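Local coordinates for adenosine monophosphate-protein transferase (Bartonella henselae str. Houston-1, PDB 5NH2), which transfers AMP from ATP to tyrosine or threonine residues of host target proteins through its Fic domain, contributing to virulence, at residues H10-Y13 with T18-N21; N126-L131 with S138-L143; G257-V262 with Y266-I271. All coordinates share one frame; numbering follows the deposited sequence.

Interaction 1 of 3, residues H10-Y13 with T18-N21; sequences HYVY and TLKN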
ATOM      1  N   HIS A  10      16.184 -10.018  21.021  1.00 34.54           N
ATOM      2  CA  HIS A  10      15.436  -9.408  22.116  1.00 43.33           C
ATOM      3  C   HIS A  10      14.098  -8.802  21.682  1.00 44.69           C
ATOM      4  O   HIS A  10      13.322  -8.392  22.557  1.00 46.91           O
ATOM      5  CB  HIS A  10      16.302  -8.345  22.814  1.00 50.11           C
ATOM      6  CG  HIS A  10      17.370  -8.927  23.698  1.00 56.71           C
ATOM      7  ND1 HIS A  10      18.482  -8.214  24.091  1.00 46.61           N
ATOM      8  CD2 HIS A  10      17.481 -10.148  24.280  1.00 55.41           C
ATOM      9  CE1 HIS A  10      19.232  -8.971  24.870  1.00 47.53           C
ATOM     10  NE2 HIS A  10      18.649 -10.148  25.001  1.00 51.51           N
ATOM     11  N   TYR A  11      13.816  -8.724  20.370  1.00 48.94           N
ATOM     12  CA  TYR A  11      12.499  -8.275  19.894  1.00 48.24           C
ATOM     13  C   TYR A  11      11.368  -9.309  20.101  1.00 45.79           C
ATOM     14  O   TYR A  11      10.190  -8.927  20.089  1.00 44.96           O
ATOM     15  CB  TYR A  11      12.576  -7.929  18.402  1.00 43.31           C
ATOM     16  CG  TYR A  11      13.124  -6.555  18.025  1.00 36.62           C
ATOM     17  CD1 TYR A  11      12.377  -5.409  18.245  1.00 27.91           C
ATOM     18  CD2 TYR A  11      14.351  -6.421  17.352  1.00 33.02           C
ATOM     19  CE1 TYR A  11      12.852  -4.135  17.880  1.00 37.59           C
ATOM     20  CE2 TYR A  11      14.841  -5.139  16.982  1.00 34.16           C
ATOM     21  CZ  TYR A  11      14.080  -4.006  17.232  1.00 39.15           C
ATOM     22  OH  TYR A  11      14.534  -2.739  16.864  1.00 43.74           O
ATOM     23  N   VAL A  12      11.686 -10.603  20.278  1.00 41.06           N
ATOM     24  CA  VAL A  12      10.696 -11.674  20.363  1.00 42.65           C
ATOM     25  C   VAL A  12      10.703 -12.337  21.739  1.00 49.42           C
ATOM     26  O   VAL A  12      11.710 -12.352  22.461  1.00 53.27           O
ATOM     27  CB  VAL A  12      10.945 -12.736  19.275  1.00 48.23           C
ATOM     28  CG1 VAL A  12      10.937 -12.080  17.878  1.00 39.77           C
ATOM     29  CG2 VAL A  12      12.277 -13.434  19.563  1.00 53.53           C
ATOM     30  N   TYR A  13       9.564 -12.920  22.093  1.00 48.76           N
ATOM     31  CA  TYR A  13       9.503 -13.673  23.330  1.00 47.86           C
ATOM     32  C   TYR A  13      10.441 -14.882  23.227  1.00 49.96           C
ATOM     33  O   TYR A  13      10.442 -15.575  22.200  1.00 45.72           O
ATOM     34  CB  TYR A  13       8.074 -14.122  23.649  1.00 43.49           C
ATOM     35  CG  TYR A  13       7.124 -12.997  23.918  1.00 36.96           C
ATOM     36  CD1 TYR A  13       6.126 -12.697  23.026  1.00 36.32           C
ATOM     37  CD2 TYR A  13       7.231 -12.228  25.062  1.00 38.78           C
ATOM     38  CE1 TYR A  13       5.224 -11.655  23.262  1.00 39.28           C
ATOM     39  CE2 TYR A  13       6.366 -11.147  25.294  1.00 44.33           C
ATOM     40  CZ  TYR A  13       5.346 -10.878  24.393  1.00 43.26           C
ATOM     41  OH  TYR A  13       4.479  -9.823  24.593  1.00 42.23           O
ATOM     42  N   THR A  18       7.207 -14.763  18.007  1.00 54.28           N
ATOM     43  CA  THR A  18       6.252 -13.672  18.187  1.00 43.05           C
ATOM     44  C   THR A  18       6.914 -12.416  18.763  1.00 41.82           C
ATOM     45  O   THR A  18       7.591 -12.480  19.798  1.00 43.33           O
ATOM     46  CB  THR A  18       5.121 -14.121  19.118  1.00 37.86           C
ATOM     47  OG1 THR A  18       4.552 -15.336  18.625  1.00 44.45           O
ATOM     48  CG2 THR A  18       4.014 -13.041  19.230  1.00 34.15           C
ATOM     49  N   LEU A  19       6.665 -11.265  18.118  1.00 36.27           N
ATOM     50  CA  LEU A  19       7.226  -9.991  18.559  1.00 35.94           C
ATOM     51  C   LEU A  19       6.625  -9.580  19.906  1.00 37.16           C
ATOM     52  O   LEU A  19       5.401  -9.605  20.086  1.00 39.47           O
ATOM     53  CB  LEU A  19       6.966  -8.912  17.500  1.00 31.95           C
ATOM     54  CG  LEU A  19       7.775  -8.878  16.185  1.00 34.63           C
ATOM     55  CD1 LEU A  19       7.055  -7.976  15.187  1.00 34.18           C
ATOM     56  CD2 LEU A  19       9.212  -8.377  16.378  1.00 27.68           C
ATOM     57  N   LYS A  20       7.489  -9.215  20.859  1.00 38.54           N
ATOM     58  CA  LYS A  20       7.014  -8.669  22.127  1.00 38.51           C
ATOM     59  C   LYS A  20       6.024  -7.548  21.853  1.00 35.61           C
ATOM     60  O   LYS A  20       6.271  -6.689  21.002  1.00 32.49           O
ATOM     61  CB  LYS A  20       8.192  -8.146  22.954  1.00 37.37           C
ATOM     62  CG  LYS A  20       9.106  -9.244  23.553  1.00 36.77           C
ATOM     63  CD  LYS A  20      10.461  -8.655  23.870  1.00 35.48           C
ATOM     64  CE  LYS A  20      11.219  -9.517  24.887  1.00 41.42           C
ATOM     65  NZ  LYS A  20      12.514  -8.898  25.403  1.00 32.75           N
ATOM     66  N   ASN A  21       4.876  -7.589  22.522  1.00 34.08           N
ATOM     67  CA  ASN A  21       3.841  -6.598  22.252  1.00 34.48           C
ATOM     68  C   ASN A  21       3.175  -6.166  23.551  1.00 33.75           C
ATOM     69  O   ASN A  21       3.278  -6.832  24.583  1.00 37.98           O
ATOM     70  CB  ASN A  21       2.780  -7.137  21.270  1.00 37.88           C
ATOM     71  CG  ASN A  21       2.220  -8.503  21.699  1.00 38.35           C
ATOM     72  OD1 ASN A  21       1.275  -8.590  22.488  1.00 45.13           O
ATOM     73  ND2 ASN A  21       2.827  -9.567  21.192  1.00 34.72           N
TER
HETATM   74  O   HOH W   1       8.656  -6.258  19.754  1.00 30.64           O
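Tyr13 and Lys20 both turn CG beside their own backbone N, opposite the carbonyl carbon (chi1 -65° and -72°). The Tyr13 ring thereby lies across the backbone of residues 18-21, while the Lys20 chain runs extended past the Tyr11 carbonyl to that of His10. Lys20 CA sits over one face of the Tyr13 ring, 3.9 Å from its centroid and shifted toward the rim, in a CH-pi contact. Lys20 CG follows at 3.8 Å from Tyr13 CE2. Beyond the ring, Asn21 N donates to Tyr13 OH over 3.1 Å in an almost straight bond, 177° at the hydrogen.

Two backbone bonds flank the single bridge between Val12 and Leu19. Tyr13 N donates to Thr18 O at 3.1 Å, and Lys20 N to Tyr11 O at 2.8 Å. A water also donates to Tyr11 O and to Lys20 O, so the Tyr11 carbonyl accepts twice. On the other side of the bridge from the Tyr13 ring, Leu19 CD2 touches Tyr11 CB at 4.0 Å.

This loop pairing precedes helix 28-46 and borders the nucleotide site of the Fic domain. The side chain of Leu19 is about 4 Å from that of Glu155, an ATP-binding residue. Lys20 makes a cation-pi contact with Phe85, which probably binds ATP as in related enzymes.

Lys20 NZ donates to His10 O at 3.0 Å and forms a salt bridge with Asp87. The ammonium thus joins both segments to the loop holding Asp87, and the carboxylate would probably favour its charged form.

Interaction 2 of 3, residues N126-L131 with S138-L143; sequences NNLQGL and SEAIEL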
ATOM      1  N   ASN A 126      11.220  21.092  -2.166  1.00 49.50           N
ATOM      2  CA  ASN A 126      10.001  21.640  -1.557  1.00 52.14           C
ATOM      3  C   ASN A 126       8.857  20.624  -1.570  1.00 49.22           C
ATOM      4  O   ASN A 126       7.746  20.884  -2.047  1.00 44.74           O
ATOM      5  CB  ASN A 126       9.597  22.957  -2.226  1.00 50.74           C
ATOM      6  CG  ASN A 126      10.685  24.018  -2.082  1.00 74.90           C
ATOM      7  OD1 ASN A 126      11.301  24.149  -1.018  1.00 82.96           O
ATOM      8  ND2 ASN A 126      10.955  24.756  -3.163  1.00 83.78           N
ATOM      9  N   ASN A 127       9.158  19.440  -1.061  1.00 44.19           N
ATOM     10  CA  ASN A 127       8.153  18.417  -0.837  1.00 42.52           C
ATOM     11  C   ASN A 127       7.472  18.001  -2.131  1.00 43.99           C
ATOM     12  O   ASN A 127       6.355  17.471  -2.100  1.00 45.36           O
ATOM     13  CB  ASN A 127       7.147  18.900   0.212  1.00 36.68           C
ATOM     14  CG  ASN A 127       7.817  19.171   1.534  1.00 46.93           C
ATOM     15  OD1 ASN A 127       8.501  18.294   2.109  1.00 46.12           O
ATOM     16  ND2 ASN A 127       7.674  20.395   2.014  1.00 47.02           N
ATOM     17  N   LEU A 128       8.173  18.201  -3.256  1.00 41.38           N
ATOM     18  CA  LEU A 128       7.713  17.815  -4.594  1.00 44.09           C
ATOM     19  C   LEU A 128       6.463  18.585  -5.003  1.00 43.77           C
ATOM     20  O   LEU A 128       5.645  18.083  -5.773  1.00 41.52           O
ATOM     21  CB  LEU A 128       7.444  16.303  -4.710  1.00 37.60           C
ATOM     22  CG  LEU A 128       8.590  15.349  -4.384  1.00 41.03           C
ATOM     23  CD1 LEU A 128       8.257  13.954  -4.901  1.00 29.84           C
ATOM     24  CD2 LEU A 128       9.903  15.865  -4.984  1.00 46.03           C
ATOM     25  N   GLN A 129       6.290  19.793  -4.485  1.00 38.75           N
ATOM     26  CA  GLN A 129       5.110  20.574  -4.821  1.00 48.03           C
ATOM     27  C   GLN A 129       5.344  21.391  -6.102  1.00 48.81           C
ATOM     28  O   GLN A 129       6.462  21.473  -6.635  1.00 46.27           O
ATOM     29  CB  GLN A 129       4.730  21.464  -3.624  1.00 55.29           C
ATOM     30  CG  GLN A 129       3.982  20.665  -2.513  1.00 55.59           C
ATOM     31  CD  GLN A 129       4.092  21.225  -1.087  1.00 57.50           C
ATOM     32  OE1 GLN A 129       4.317  22.408  -0.876  1.00 55.83           O
ATOM     33  NE2 GLN A 129       3.945  20.344  -0.101  1.00 59.51           N
ATOM     34  N   GLY A 130       4.272  22.022  -6.579  1.00 48.53           N
ATOM     35  CA  GLY A 130       4.339  22.823  -7.792  1.00 46.75           C
ATOM     36  C   GLY A 130       4.875  22.085  -8.999  1.00 51.81           C
ATOM     37  O   GLY A 130       5.570  22.683  -9.829  1.00 49.04           O
ATOM     38  N   LEU A 131       4.596  20.792  -9.106  1.00 47.07           N
ATOM     39  CA  LEU A 131       5.006  19.968 -10.232  1.00 46.61           C
ATOM     40  C   LEU A 131       3.752  19.467 -10.930  1.00 46.29           C
ATOM     41  O   LEU A 131       2.691  19.353 -10.308  1.00 49.75           O
ATOM     42  CB  LEU A 131       5.868  18.770  -9.773  1.00 39.50           C
ATOM     43  CG  LEU A 131       7.174  19.160  -9.091  1.00 45.28           C
ATOM     44  CD1 LEU A 131       8.029  17.980  -8.515  1.00 37.42           C
ATOM     45  CD2 LEU A 131       7.995  20.073 -10.059  1.00 46.91           C
ATOM     46  N   SER A 138       7.953  11.039 -11.411  1.00 37.16           N
ATOM     47  CA  SER A 138       9.344  10.652 -11.648  1.00 40.20           C
ATOM     48  C   SER A 138      10.185  10.880 -10.406  1.00 41.14           C
ATOM     49  O   SER A 138      10.977  10.002 -10.022  1.00 44.25           O
ATOM     50  CB  SER A 138       9.935  11.389 -12.850  1.00 51.92           C
ATOM     51  OG  SER A 138      10.053  12.777 -12.606  1.00 63.79           O
ATOM     52  N   GLU A 139       9.986  12.019  -9.724  1.00 40.98           N
ATOM     53  CA  GLU A 139      10.679  12.248  -8.448  1.00 43.20           C
ATOM     54  C   GLU A 139      10.274  11.220  -7.366  1.00 39.42           C
ATOM     55  O   GLU A 139      11.124  10.547  -6.733  1.00 37.13           O
ATOM     56  CB  GLU A 139      10.394  13.682  -7.984  1.00 45.63           C
ATOM     57  CG  GLU A 139      11.004  14.739  -8.866  1.00 48.20           C
ATOM     58  CD  GLU A 139      12.534  14.849  -8.750  1.00 57.70           C
ATOM     59  OE1 GLU A 139      13.128  15.413  -9.679  1.00 66.49           O
ATOM     60  OE2 GLU A 139      13.155  14.404  -7.752  1.00 56.96           O
ATOM     61  N   ALA A 140       8.966  11.100  -7.135  1.00 35.56           N
ATOM     62  CA  ALA A 140       8.448  10.194  -6.122  1.00 29.26           C
ATOM     63  C   ALA A 140       9.012   8.784  -6.281  1.00 32.20           C
ATOM     64  O   ALA A 140       9.339   8.134  -5.288  1.00 41.77           O
ATOM     65  CB  ALA A 140       6.928  10.178  -6.205  1.00 28.57           C
ATOM     66  N   ILE A 141       9.174   8.314  -7.524  1.00 27.06           N
ATOM     67  CA  ILE A 141       9.627   6.937  -7.746  1.00 29.40           C
ATOM     68  C   ILE A 141      11.036   6.724  -7.168  1.00 35.22           C
ATOM     69  O   ILE A 141      11.277   5.771  -6.419  1.00 26.44           O
ATOM     70  CB  ILE A 141       9.538   6.580  -9.248  1.00 28.03           C
ATOM     71  CG1 ILE A 141       8.090   6.250  -9.641  1.00 27.96           C
ATOM     72  CG2 ILE A 141      10.319   5.318  -9.544  1.00 29.75           C
ATOM     73  CD1 ILE A 141       7.691   6.550 -11.064  1.00 29.20           C
ATOM     74  N   GLU A 142      11.974   7.632  -7.469  1.00 30.25           N
ATOM     75  CA  GLU A 142      13.309   7.562  -6.874  1.00 40.27           C
ATOM     76  C   GLU A 142      13.255   7.490  -5.347  1.00 27.01           C
ATOM     77  O   GLU A 142      13.895   6.610  -4.744  1.00 28.98           O
ATOM     78  CB  GLU A 142      14.169   8.752  -7.338  1.00 39.98           C
ATOM     79  CG  GLU A 142      14.412   8.774  -8.839  1.00 43.89           C
ATOM     80  CD  GLU A 142      15.302   9.939  -9.266  1.00 49.83           C
ATOM     81  OE1 GLU A 142      15.216  10.327 -10.453  1.00 58.71           O
ATOM     82  OE2 GLU A 142      16.085  10.450  -8.422  1.00 38.75           O
ATOM     83  N   LEU A 143      12.498   8.403  -4.691  1.00 26.55           N
ATOM     84  CA  LEU A 143      12.371   8.283  -3.216  1.00 29.21           C
ATOM     85  C   LEU A 143      11.698   6.973  -2.771  1.00 31.75           C
ATOM     86  O   LEU A 143      12.042   6.407  -1.725  1.00 32.50           O
ATOM     87  CB  LEU A 143      11.616   9.473  -2.633  1.00 30.57           C
ATOM     88  CG  LEU A 143      12.442  10.728  -2.919  1.00 38.12           C
ATOM     89  CD1 LEU A 143      11.578  11.888  -2.722  1.00 30.87           C
ATOM     90  CD2 LEU A 143      13.614  10.792  -1.977  1.00 40.59           C
TER
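Leu128 meets Glu139 and Ala140 from a backbone of positive phi (64°), an uncommon conformation for a leucine. Asn126 and Asn127 before it also have positive phi, so three residues in a row turn in the left-handed sense. Gln129 N donates to Asn126 O at 3.0 Å and closes this turn. The turn delivers the Leu128 side chain toward helix 133-150. Its CG stands beside the backbone N (chi1 -57°), and both methyls end on the helix surface.

Both methyls press on Glu139 CB, with Leu128 CD2 at 3.7 Å. Leu128 CD1 also reaches the backbone, 3.7 Å from Ala140 N, and lies 4.2 Å from Ala140 CB. One turn on from Glu139, Leu143 CD1 is 4.5 Å from Leu128 CD1. Leu128 thus rests in the angle between Glu139, Ala140 and Leu143.

The setting is the connection between helices 109-124 and 133-150 of the helical Fic domain. A Schellman motif ends the first helix, with Asn126 as its C-prime residue and Asn127 N reaching back to Leu122 O. Helix 133-150 leads on toward the ATP-binding residues Glu155 to Arg159, although this contact lies away from that site.

No hydrogen bond crosses between the segments. Glu139 contributes its aliphatic part: chi1 (-67°) puts Glu139 CG beside the backbone N, 4.4 Å from Leu131 CD1, and the bend at chi2 then turns only the carboxylate. That carboxylate makes a long, weak ion pair with Lys125. Leu122 of helix 109-124 touches both Leu128 and Leu143, and Phe206 of helix 200-208 packs on Ala140.

Interaction 3 of 3, residues G257-V262 with Y266-I271; sequences GFALNV and YIIGNI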
ATOM      1  N   GLY A 257     -15.050   0.561 -18.677  1.00 58.87           N
ATOM      2  CA  GLY A 257     -13.863  -0.072 -19.220  1.00 53.31           C
ATOM      3  C   GLY A 257     -14.125  -1.518 -19.569  1.00 50.57           C
ATOM      4  O   GLY A 257     -15.195  -2.068 -19.276  1.00 57.56           O
ATOM      5  N   PHE A 258     -13.151  -2.116 -20.249  1.00 52.38           N
ATOM      6  CA  PHE A 258     -13.183  -3.538 -20.564  1.00 52.14           C
ATOM      7  C   PHE A 258     -11.889  -4.189 -20.110  1.00 46.55           C
ATOM      8  O   PHE A 258     -10.862  -3.532 -19.932  1.00 49.86           O
ATOM      9  CB  PHE A 258     -13.386  -3.825 -22.057  1.00 51.35           C
ATOM     10  CG  PHE A 258     -12.204  -3.469 -22.903  1.00 51.03           C
ATOM     11  CD1 PHE A 258     -11.966  -2.150 -23.253  1.00 49.05           C
ATOM     12  CD2 PHE A 258     -11.326  -4.451 -23.352  1.00 52.35           C
ATOM     13  CE1 PHE A 258     -10.890  -1.804 -24.036  1.00 49.36           C
ATOM     14  CE2 PHE A 258     -10.230  -4.122 -24.153  1.00 52.40           C
ATOM     15  CZ  PHE A 258     -10.011  -2.784 -24.488  1.00 56.45           C
ATOM     16  N   ALA A 259     -11.962  -5.511 -19.960  1.00 47.05           N
ATOM     17  CA  ALA A 259     -10.882  -6.334 -19.452  1.00 46.62           C
ATOM     18  C   ALA A 259     -10.524  -7.393 -20.479  1.00 59.37           C
ATOM     19  O   ALA A 259     -11.401  -7.994 -21.120  1.00 59.10           O
ATOM     20  CB  ALA A 259     -11.254  -7.015 -18.128  1.00 43.58           C
ATOM     21  N   LEU A 260      -9.218  -7.590 -20.608  1.00 60.92           N
ATOM     22  CA  LEU A 260      -8.569  -8.574 -21.457  1.00 60.95           C
ATOM     23  C   LEU A 260      -7.736  -9.500 -20.573  1.00 64.87           C
ATOM     24  O   LEU A 260      -7.199  -9.080 -19.537  1.00 58.53           O
ATOM     25  CB  LEU A 260      -7.675  -7.850 -22.463  1.00 52.61           C
ATOM     26  CG  LEU A 260      -7.297  -8.506 -23.765  1.00 62.82           C
ATOM     27  CD1 LEU A 260      -8.468  -9.343 -24.230  1.00 72.17           C
ATOM     28  CD2 LEU A 260      -7.002  -7.397 -24.754  1.00 63.39           C
ATOM     29  N   ASN A 261      -7.617 -10.764 -20.967  1.00 64.37           N
ATOM     30  CA  ASN A 261      -6.899 -11.746 -20.158  1.00 62.11           C
ATOM     31  C   ASN A 261      -5.708 -12.283 -20.952  1.00 61.10           C
ATOM     32  O   ASN A 261      -5.893 -12.973 -21.956  1.00 65.80           O
ATOM     33  CB  ASN A 261      -7.838 -12.862 -19.739  1.00 64.88           C
ATOM     34  CG  ASN A 261      -7.196 -13.794 -18.798  1.00 74.52           C
ATOM     35  OD1 ASN A 261      -6.556 -13.361 -17.855  1.00 74.79           O
ATOM     36  ND2 ASN A 261      -7.317 -15.093 -19.056  1.00 83.00           N
ATOM     37  N   VAL A 262      -4.485 -11.943 -20.534  1.00 49.94           N
ATOM     38  CA  VAL A 262      -3.278 -12.235 -21.315  1.00 50.75           C
ATOM     39  C   VAL A 262      -2.322 -13.059 -20.455  1.00 50.18           C
ATOM     40  O   VAL A 262      -1.683 -12.525 -19.536  1.00 42.44           O
ATOM     41  CB  VAL A 262      -2.584 -10.957 -21.814  1.00 47.31           C
ATOM     42  CG1 VAL A 262      -1.289 -11.326 -22.519  1.00 42.87           C
ATOM     43  CG2 VAL A 262      -3.495 -10.153 -22.762  1.00 39.27           C
ATOM     44  N   TYR A 266      -4.571  -9.592 -15.984  1.00 37.01           N
ATOM     45  CA  TYR A 266      -5.709  -8.746 -16.375  1.00 39.04           C
ATOM     46  C   TYR A 266      -5.237  -7.372 -16.884  1.00 40.16           C
ATOM     47  O   TYR A 266      -4.588  -6.613 -16.143  1.00 38.05           O
ATOM     48  CB  TYR A 266      -6.686  -8.561 -15.213  1.00 39.74           C
ATOM     49  CG  TYR A 266      -7.381  -9.815 -14.792  1.00 45.10           C
ATOM     50  CD1 TYR A 266      -8.413 -10.336 -15.547  1.00 58.51           C
ATOM     51  CD2 TYR A 266      -7.027 -10.464 -13.626  1.00 47.79           C
ATOM     52  CE1 TYR A 266      -9.068 -11.495 -15.159  1.00 66.17           C
ATOM     53  CE2 TYR A 266      -7.676 -11.609 -13.221  1.00 57.34           C
ATOM     54  CZ  TYR A 266      -8.687 -12.121 -13.998  1.00 65.39           C
ATOM     55  OH  TYR A 266      -9.326 -13.263 -13.609  1.00 76.89           O
ATOM     56  N   ILE A 267      -5.612  -7.045 -18.129  1.00 39.87           N
ATOM     57  CA  ILE A 267      -5.290  -5.795 -18.820  1.00 37.45           C
ATOM     58  C   ILE A 267      -6.584  -5.000 -18.961  1.00 43.42           C
ATOM     59  O   ILE A 267      -7.510  -5.443 -19.654  1.00 44.17           O
ATOM     60  CB  ILE A 267      -4.670  -6.059 -20.209  1.00 34.93           C
ATOM     61  CG1 ILE A 267      -3.615  -7.164 -20.138  1.00 34.04           C
ATOM     62  CG2 ILE A 267      -4.033  -4.811 -20.762  1.00 35.23           C
ATOM     63  CD1 ILE A 267      -2.497  -6.879 -19.107  1.00 31.42           C
ATOM     64  N   ILE A 268      -6.662  -3.812 -18.328  1.00 47.60           N
ATOM     65  CA  ILE A 268      -7.861  -2.967 -18.391  1.00 48.50           C
ATOM     66  C   ILE A 268      -7.655  -1.888 -19.446  1.00 47.55           C
ATOM     67  O   ILE A 268      -6.561  -1.329 -19.576  1.00 39.44           O
ATOM     68  CB  ILE A 268      -8.210  -2.329 -17.025  1.00 48.01           C
ATOM     69  CG1 ILE A 268      -8.133  -3.351 -15.883  1.00 46.14           C
ATOM     70  CG2 ILE A 268      -9.629  -1.698 -17.054  1.00 39.67           C
ATOM     71  CD1 ILE A 268      -8.855  -4.600 -16.160  1.00 42.66           C
ATOM     72  N   GLY A 269      -8.721  -1.582 -20.203  1.00 50.33           N
ATOM     73  CA  GLY A 269      -8.682  -0.509 -21.177  1.00 41.03           C
ATOM     74  C   GLY A 269     -10.008   0.198 -21.248  1.00 42.72           C
ATOM     75  O   GLY A 269     -11.021  -0.256 -20.695  1.00 41.96           O
ATOM     76  N   ASN A 270     -10.003   1.341 -21.931  1.00 43.40           N
ATOM     77  CA  ASN A 270     -11.178   2.186 -22.036  1.00 49.28           C
ATOM     78  C   ASN A 270     -12.110   1.634 -23.107  1.00 54.66           C
ATOM     79  O   ASN A 270     -11.643   1.253 -24.182  1.00 61.74           O
ATOM     80  CB  ASN A 270     -10.735   3.600 -22.388  1.00 54.09           C
ATOM     81  CG  ASN A 270     -11.806   4.621 -22.150  1.00 61.34           C
ATOM     82  OD1 ASN A 270     -12.899   4.548 -22.717  1.00 61.53           O
ATOM     83  ND2 ASN A 270     -11.501   5.592 -21.289  1.00 66.31           N
ATOM     84  N   ILE A 271     -13.422   1.594 -22.831  1.00 55.71           N
ATOM     85  CA  ILE A 271     -14.374   1.047 -23.814  1.00 62.52           C
ATOM     86  C   ILE A 271     -14.384   1.867 -25.107  1.00 62.86           C
ATOM     87  O   ILE A 271     -14.519   1.303 -26.200  1.00 55.17           O
ATOM     88  CB  ILE A 271     -15.794   0.957 -23.229  1.00 61.14           C
ATOM     89  CG1 ILE A 271     -16.212   2.327 -22.753  1.00 57.19           C
ATOM     90  CG2 ILE A 271     -15.858  -0.011 -22.080  1.00 60.23           C
ATOM     91  CD1 ILE A 271     -17.495   2.301 -22.121  1.00 59.22           C
TER
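Phe258 leans over its hydrogen-bonded partner Gly269 on the neighbouring strand. Its CB starts 4.5 Å from Gly269 O. With chi1 at 70°, CG falls between the backbone N and the carbonyl carbon, and the ring swings across to the partner strand. CG comes to 4.1 Å from Gly269 O, and CD1 closes to 3.3 Å from the same atom. CE1 goes further, to 3.2 Å from Asn270 O, which meets the ring at its edge. The tip atom CZ lies 4.2 Å from Gly269 CA. Gly269 N lies over a ring face, and glycine has no side chain to compete for that place.

In the backbone, Phe258 N donates to Gly269 O, and Gly269 N to Phe258 O, both at 2.9 Å. Leu260 and Ile267 do the same, as expected of an antiparallel hairpin. Ile271 CG2 packs at 3.4 Å on Gly257 C.

The hairpin belongs to the intracellular delivery domain, a family grouped with the OB folds. Strand 245-253 bonds to the outer side of 257-262, and strand 237-239 to that of 265-270. Helix 212-227 packs against Ile268, while Phe290 of strand 287-291 meets the Phe258 ring edge-to-face.

In the fold
The three contacts follow one another along the chain, and none touches another. Interaction 1 is partly buried and borders the ATP site. It joins the end of a 3-10 turn and following loop to an irregular segment, chiefly through polar bonds and one water. Interaction 2 is buried and apolar, and sets a turn against a helix within the Fic domain. Its centre is about 37 Å from that of interaction 1. Interaction 3 is also buried, but backbone bonds between two strands carry it, with apolar side chains on both faces. It lies in the delivery domain, on the opposite side of the chain's centre from interaction 1. Interactions 2 and 3 lie away from the ATP-binding residues.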